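Side-chain contacts in putative uncharacterized protein (Xanthomonas oryzae pv. oryzae, PDB 4KL0), which is of uncertain function but binds calcium and may hydrolyse the N-glycosidic bond of nucleosides: residues 34-39 with 78-83; 41-46 with 247-252. All blocks are in the same frame, centred on the assembly; numbering follows the deposited sequence.

Contact 1: residues 34-39 with 78-83; sequences TDPNKD and QLAKGV. With CA (calcium ion), chain B.
The flat amide of Asn37 carries a methyl of Leu79 on one face: CD1 stands about 3.2 Å above the plane and almost over CG, 3.3 Å from Asn37 CG with OD1 and ND2 of that amide only slightly farther off. Its polar atoms are bonded elsewhere, OD1 to Tyr252 OH and ND2 to Leu114 O, so the group is held at both ends while the leucine lies over it. The two side chains cross at about a right angle. Leu79 reaches across because its CG is trans to the backbone N (chi1 175°), and its second methyl serves the proline ring, with Leu79 CD2 3.8 Å from Pro36 CB. Ala80 adds a looser touch, its CB 4.2 Å from Pro36 CG. Helix 70-86 is thus packed against the loop that follows strand 28-34 of the Rossmann-like sheet. This loop supplies one calcium ligand, Asp35, while Asp42 follows on helix 41-54, consistent with the aspartate cluster of nucleoside hydrolases. Asp35 OD1 binds the ion at 2.5 Å. Its other oxygen, Asp35 OD2, accepts from water 1 at 2.6 Å, and that water is itself a calcium ligand. Asp42, Ile151 O, Asp318 and two further waters complete the eight ligand atoms. Lys38 NZ forms a salt bridge with Asp39 OD2 at 2.8 Å, approaching 43° out of the carboxylate plane, and reaches Asp35 OD2 only by way of water 1, where its charge probably offsets part of the negative charge gathered round the metal.

Contact 2: residues 41-46 with 247-252; sequences DDVVTY and HPVGEY. With CA (calcium ion), chain B.
Val43 meets the ring of Tyr252 at its edge, near the ring plane: Val43 CG1 lies 3.6 Å from Tyr252 CE1, and CB and CG2 approach the same ring carbon from slightly farther away. This is an aliphatic contact with the rim, not with a face. The same methyl, Val43 CG1, also touches Val249 CG1 at 3.9 Å, which is possible because it is trans to the backbone N (chi1 171°) and so projects between two residues one helical turn apart on helix 248-269. Polar bonds in the next shell hold Tyr252 and the two helix ends. Tyr252 OH is hydrogen-bonded to Asn37 OD1, in the loop before helix 41-54. At the N-cap of helix 248-269, His247 ND1 accepts from Val249 N at 2.9 Å, with an N-H...N angle of 162° and the donor only 4° out of the imidazole plane. On the other helix, Asp41 O takes two donors from opposite faces of its carbonyl plane, Thr45 N at 3.0 Å and Thr45 OG1 at 2.8 Å. Farther out, Asp42 grips the calcium ion with both oxygens, OD2 at 2.5 Å and OD1 at 2.8 Å from the metal, while Asp41 OD2 accepts from the backbone N of Asp318, another ligand. The aspartate pair at the start of helix 41-54, with Asp42 on the calcium ion, is consistent with the metal site of nucleoside hydrolases.

From the N terminus, strand 28-34 runs into the loop 34-39 and then directly into helix 41-54, so the first halves of both contacts are neighbours in sequence. Contact 1 closes first, after 38 intervening residues, when helix 70-86 returns to the loop. Contact 2 closes only after 200 residues, with the start of helix 248-269. The loops cross, since 41-46 lies within the first and 247-252 beyond it. The two contacts touch directly: Thr34 OG1 is 2.6 Å from Asp42 OD1, a probable hydrogen bond, and Tyr46 CE2 packs 3.8 Å from Ala80 CB. Together they tie helices 41-54, 70-86 and 248-269 round the calcium-binding loop after strand 28-34.

Contact 1: residues 34-39 with 78-83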
loop_
_atom_site.group_PDB
_atom_site.type_symbol
_atom_site.label_atom_id
_atom_site.label_comp_id
_atom_site.label_asym_id
_atom_site.label_seq_id
_atom_site.Cartn_x
_atom_site.Cartn_y
_atom_site.Cartn_z
ATOM N N THR A 34 -6.837 2.251 1.854
ATOM C CA THR A 34 -6.202 0.919 1.962
ATOM C C THR A 34 -7.218 -0.209 2.132
ATOM O O THR A 34 -8.384 0.043 2.459
ATOM C CB THR A 34 -5.276 0.967 3.167
ATOM O OG1 THR A 34 -4.625 -0.289 3.395
ATOM C CG2 THR A 34 -6.027 1.341 4.424
ATOM N N ASP A 35 -6.824 -1.441 1.783
ATOM C CA ASP A 35 -7.737 -2.606 1.771
ATOM C C ASP A 35 -7.009 -3.812 2.363
ATOM O O ASP A 35 -6.742 -4.780 1.673
ATOM C CB ASP A 35 -8.241 -2.913 0.342
ATOM C CG ASP A 35 -7.097 -3.103 -0.685
ATOM O OD1 ASP A 35 -5.902 -2.971 -0.310
ATOM O OD2 ASP A 35 -7.426 -3.458 -1.862
ATOM N N PRO A 36 -6.733 -3.753 3.657
ATOM C CA PRO A 36 -5.831 -4.788 4.240
ATOM C C PRO A 36 -6.488 -6.175 4.403
ATOM O O PRO A 36 -7.737 -6.363 4.408
ATOM C CB PRO A 36 -5.512 -4.215 5.626
ATOM C CG PRO A 36 -6.776 -3.399 6.004
ATOM C CD PRO A 36 -7.118 -2.725 4.647
ATOM N N ASN A 37 -5.589 -7.138 4.568
ATOM C CA ASN A 37 -5.945 -8.544 4.884
ATOM C C ASN A 37 -6.564 -9.337 3.737
ATOM O O ASN A 37 -7.262 -10.321 3.974
ATOM C CB ASN A 37 -6.763 -8.646 6.157
ATOM C CG ASN A 37 -6.590 -9.998 6.823
ATOM O OD1 ASN A 37 -5.457 -10.502 6.893
ATOM N ND2 ASN A 37 -7.701 -10.606 7.301
ATOM N N LYS A 38 -6.323 -8.931 2.495
ATOM C CA LYS A 38 -6.509 -9.900 1.404
ATOM C C LYS A 38 -5.156 -10.343 0.851
ATOM O O LYS A 38 -5.058 -11.305 0.074
ATOM C CB LYS A 38 -7.468 -9.402 0.298
ATOM C CG LYS A 38 -7.267 -8.004 -0.274
ATOM C CD LYS A 38 -6.171 -7.950 -1.360
ATOM C CE LYS A 38 -6.113 -6.523 -2.026
ATOM N NZ LYS A 38 -4.993 -6.515 -3.034
ATOM N N ASP A 39 -4.104 -9.678 1.310
ATOM C CA ASP A 39 -2.716 -10.052 0.982
ATOM C C ASP A 39 -1.825 -9.366 2.035
ATOM O O ASP A 39 -2.347 -8.666 2.890
ATOM C CB ASP A 39 -2.368 -9.675 -0.459
ATOM C CG ASP A 39 -2.479 -8.172 -0.771
ATOM O OD1 ASP A 39 -2.304 -7.310 0.119
ATOM O OD2 ASP A 39 -2.746 -7.883 -1.983
ATOM N N GLN A 78 -11.241 -2.756 11.368
ATOM C CA GLN A 78 -10.915 -3.285 12.673
ATOM C C GLN A 78 -9.557 -3.935 12.652
ATOM O O GLN A 78 -8.791 -3.790 13.607
ATOM C CB GLN A 78 -11.955 -4.283 13.119
ATOM C CG GLN A 78 -13.323 -3.603 13.469
ATOM C CD GLN A 78 -14.369 -4.642 13.774
ATOM O OE1 GLN A 78 -14.103 -5.581 14.526
ATOM N NE2 GLN A 78 -15.553 -4.512 13.182
ATOM N N LEU A 79 -9.231 -4.688 11.597
ATOM C CA LEU A 79 -7.876 -5.219 11.517
ATOM C C LEU A 79 -6.774 -4.139 11.403
ATOM O O LEU A 79 -5.751 -4.240 12.038
ATOM C CB LEU A 79 -7.783 -6.213 10.358
ATOM C CG LEU A 79 -6.422 -6.793 10.046
ATOM C CD1 LEU A 79 -6.652 -8.107 9.472
ATOM C CD2 LEU A 79 -5.666 -5.903 9.031
ATOM N N ALA A 80 -6.992 -3.130 10.558
ATOM C CA ALA A 80 -6.037 -2.062 10.452
ATOM C C ALA A 80 -5.817 -1.408 11.804
ATOM O O ALA A 80 -4.675 -1.194 12.222
ATOM C CB ALA A 80 -6.443 -1.028 9.401
ATOM N N LYS A 81 -6.915 -1.121 12.505
ATOM C CA LYS A 81 -6.772 -0.443 13.779
ATOM C C LYS A 81 -6.072 -1.351 14.804
ATOM O O LYS A 81 -5.186 -0.889 15.553
ATOM C CB LYS A 81 -8.156 0.041 14.226
ATOM C CG LYS A 81 -8.170 0.712 15.618
ATOM C CD LYS A 81 -7.471 2.044 15.551
ATOM C CE LYS A 81 -7.686 2.849 16.824
ATOM N NZ LYS A 81 -6.870 4.066 16.711
ATOM N N GLY A 82 -6.406 -2.642 14.791
ATOM C CA GLY A 82 -5.649 -3.623 15.572
ATOM C C GLY A 82 -4.146 -3.640 15.315
ATOM O O GLY A 82 -3.334 -3.800 16.247
ATOM N N VAL A 83 -3.750 -3.491 14.048
ATOM C CA VAL A 83 -2.346 -3.440 13.706
ATOM C C VAL A 83 -1.700 -2.130 14.151
ATOM O O VAL A 83 -0.642 -2.153 14.797
ATOM C CB VAL A 83 -2.139 -3.659 12.200
ATOM C CG1 VAL A 83 -0.674 -3.340 11.772
ATOM C CG2 VAL A 83 -2.531 -5.094 11.806
HETATM CA CA CA B . -3.578 -2.808 -1.179
HETATM O O HOH W 1 -5.174 -3.550 -3.087
HETATM O O HOH W 2 -2.703 -5.030 -1.873
HETATM O O HOH W 3 -2.464 -2.525 -3.618
#

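Contact 2: residues 41-46 with 247-252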
loop_
_atom_site.group_PDB
_atom_site.type_symbol
_atom_site.label_atom_id
_atom_site.label_comp_id
_atom_site.label_asym_id
_atom_site.label_seq_id
_atom_site.Cartn_x
_atom_site.Cartn_y
_atom_site.Cartn_z
ATOM N N ASP A 41 0.360 -6.890 1.663
ATOM C CA ASP A 41 0.939 -5.595 1.243
ATOM C C ASP A 41 0.564 -4.419 2.118
ATOM O O ASP A 41 1.419 -3.603 2.470
ATOM C CB ASP A 41 0.399 -5.263 -0.114
ATOM C CG ASP A 41 1.169 -5.884 -1.171
ATOM O OD1 ASP A 41 1.012 -7.132 -1.380
ATOM O OD2 ASP A 41 1.897 -5.102 -1.827
ATOM N N ASP A 42 -0.735 -4.258 2.402
ATOM C CA ASP A 42 -1.139 -3.077 3.148
ATOM C C ASP A 42 -0.538 -3.082 4.529
ATOM O O ASP A 42 -0.134 -2.020 5.038
ATOM C CB ASP A 42 -2.684 -2.959 3.183
ATOM C CG ASP A 42 -3.290 -2.882 1.782
ATOM O OD1 ASP A 42 -3.745 -1.786 1.442
ATOM O OD2 ASP A 42 -3.293 -3.930 1.031
ATOM N N VAL A 43 -0.510 -4.264 5.166
ATOM C CA VAL A 43 0.027 -4.309 6.529
ATOM C C VAL A 43 1.536 -4.126 6.578
ATOM O O VAL A 43 2.027 -3.502 7.524
ATOM C CB VAL A 43 -0.453 -5.566 7.247
ATOM C CG1 VAL A 43 0.298 -5.741 8.604
ATOM C CG2 VAL A 43 -1.984 -5.403 7.472
ATOM N N VAL A 44 2.267 -4.581 5.546
ATOM C CA VAL A 44 3.679 -4.215 5.457
ATOM C C VAL A 44 3.807 -2.691 5.351
ATOM O O VAL A 44 4.702 -2.085 5.993
ATOM C CB VAL A 44 4.383 -4.884 4.235
ATOM C CG1 VAL A 44 5.894 -4.483 4.261
ATOM C CG2 VAL A 44 4.222 -6.429 4.346
ATOM N N THR A 45 2.879 -2.056 4.616
ATOM C CA THR A 45 2.941 -0.598 4.484
ATOM C C THR A 45 2.709 0.072 5.841
ATOM O O THR A 45 3.381 1.068 6.167
ATOM C CB THR A 45 1.868 -0.107 3.480
ATOM O OG1 THR A 45 2.003 -0.850 2.282
ATOM C CG2 THR A 45 2.035 1.383 3.188
ATOM N N TYR A 46 1.757 -0.426 6.649
ATOM C CA TYR A 46 1.496 0.179 7.951
ATOM C C TYR A 46 2.765 0.041 8.803
ATOM O O TYR A 46 3.137 0.959 9.574
ATOM C CB TYR A 46 0.360 -0.536 8.704
ATOM C CG TYR A 46 -0.964 -0.635 7.987
ATOM C CD1 TYR A 46 -1.269 0.188 6.903
ATOM C CD2 TYR A 46 -1.905 -1.548 8.376
ATOM C CE1 TYR A 46 -2.481 0.059 6.209
ATOM C CE2 TYR A 46 -3.110 -1.669 7.734
ATOM C CZ TYR A 46 -3.407 -0.872 6.647
ATOM O OH TYR A 46 -4.598 -1.082 6.010
ATOM N N HIS A 247 7.066 -10.537 17.288
ATOM C CA HIS A 247 6.108 -9.426 17.253
ATOM C C HIS A 247 4.847 -9.930 16.556
ATOM O O HIS A 247 4.952 -10.548 15.493
ATOM C CB HIS A 247 6.662 -8.214 16.486
ATOM C CG HIS A 247 5.866 -6.960 16.685
ATOM N ND1 HIS A 247 4.552 -6.834 16.265
ATOM C CD2 HIS A 247 6.204 -5.768 17.235
ATOM C CE1 HIS A 247 4.116 -5.620 16.573
ATOM N NE2 HIS A 247 5.112 -4.951 17.142
ATOM N N PRO A 248 3.652 -9.676 17.142
ATOM C CA PRO A 248 2.441 -10.245 16.504
ATOM C C PRO A 248 2.227 -9.749 15.066
ATOM O O PRO A 248 1.647 -10.479 14.271
ATOM C CB PRO A 248 1.281 -9.744 17.384
ATOM C CG PRO A 248 1.872 -8.585 18.188
ATOM C CD PRO A 248 3.325 -8.987 18.407
ATOM N N VAL A 249 2.675 -8.532 14.752
ATOM C CA VAL A 249 2.424 -8.044 13.402
ATOM C C VAL A 249 3.402 -8.686 12.458
ATOM O O VAL A 249 3.074 -9.048 11.332
ATOM C CB VAL A 249 2.500 -6.507 13.348
ATOM C CG1 VAL A 249 2.437 -6.025 11.901
ATOM C CG2 VAL A 249 1.349 -5.913 14.204
ATOM N N GLY A 250 4.638 -8.892 12.938
ATOM C CA GLY A 250 5.599 -9.654 12.147
ATOM C C GLY A 250 5.198 -11.112 11.877
ATOM O O GLY A 250 5.358 -11.593 10.754
ATOM N N GLU A 251 4.679 -11.812 12.898
ATOM C CA GLU A 251 4.238 -13.185 12.720
ATOM C C GLU A 251 3.005 -13.203 11.798
ATOM O O GLU A 251 2.884 -14.074 10.945
ATOM C CB GLU A 251 3.859 -13.835 14.064
ATOM C CG GLU A 251 5.076 -13.999 15.014
ATOM C CD GLU A 251 4.680 -14.568 16.367
ATOM O OE1 GLU A 251 3.490 -14.401 16.748
ATOM O OE2 GLU A 251 5.556 -15.210 17.042
ATOM N N TYR A 252 2.080 -12.275 11.992
ATOM C CA TYR A 252 0.962 -12.175 11.025
ATOM C C TYR A 252 1.468 -12.063 9.581
ATOM O O TYR A 252 0.975 -12.784 8.686
ATOM C CB TYR A 252 0.035 -11.000 11.365
ATOM C CG TYR A 252 -0.866 -10.510 10.234
ATOM C CD1 TYR A 252 -0.461 -9.430 9.434
ATOM C CD2 TYR A 252 -2.038 -11.171 9.910
ATOM C CE1 TYR A 252 -1.246 -8.982 8.388
ATOM C CE2 TYR A 252 -2.840 -10.724 8.870
ATOM C CZ TYR A 252 -2.425 -9.648 8.096
ATOM O OH TYR A 252 -3.213 -9.217 7.044
HETATM CA CA CA B . -3.578 -2.808 -1.179
HETATM O O HOH W 3 -2.464 -2.525 -3.618
HETATM O O HOH W 2 -2.703 -5.030 -1.873
HETATM O O HOH W 1 -5.174 -3.550 -3.087
#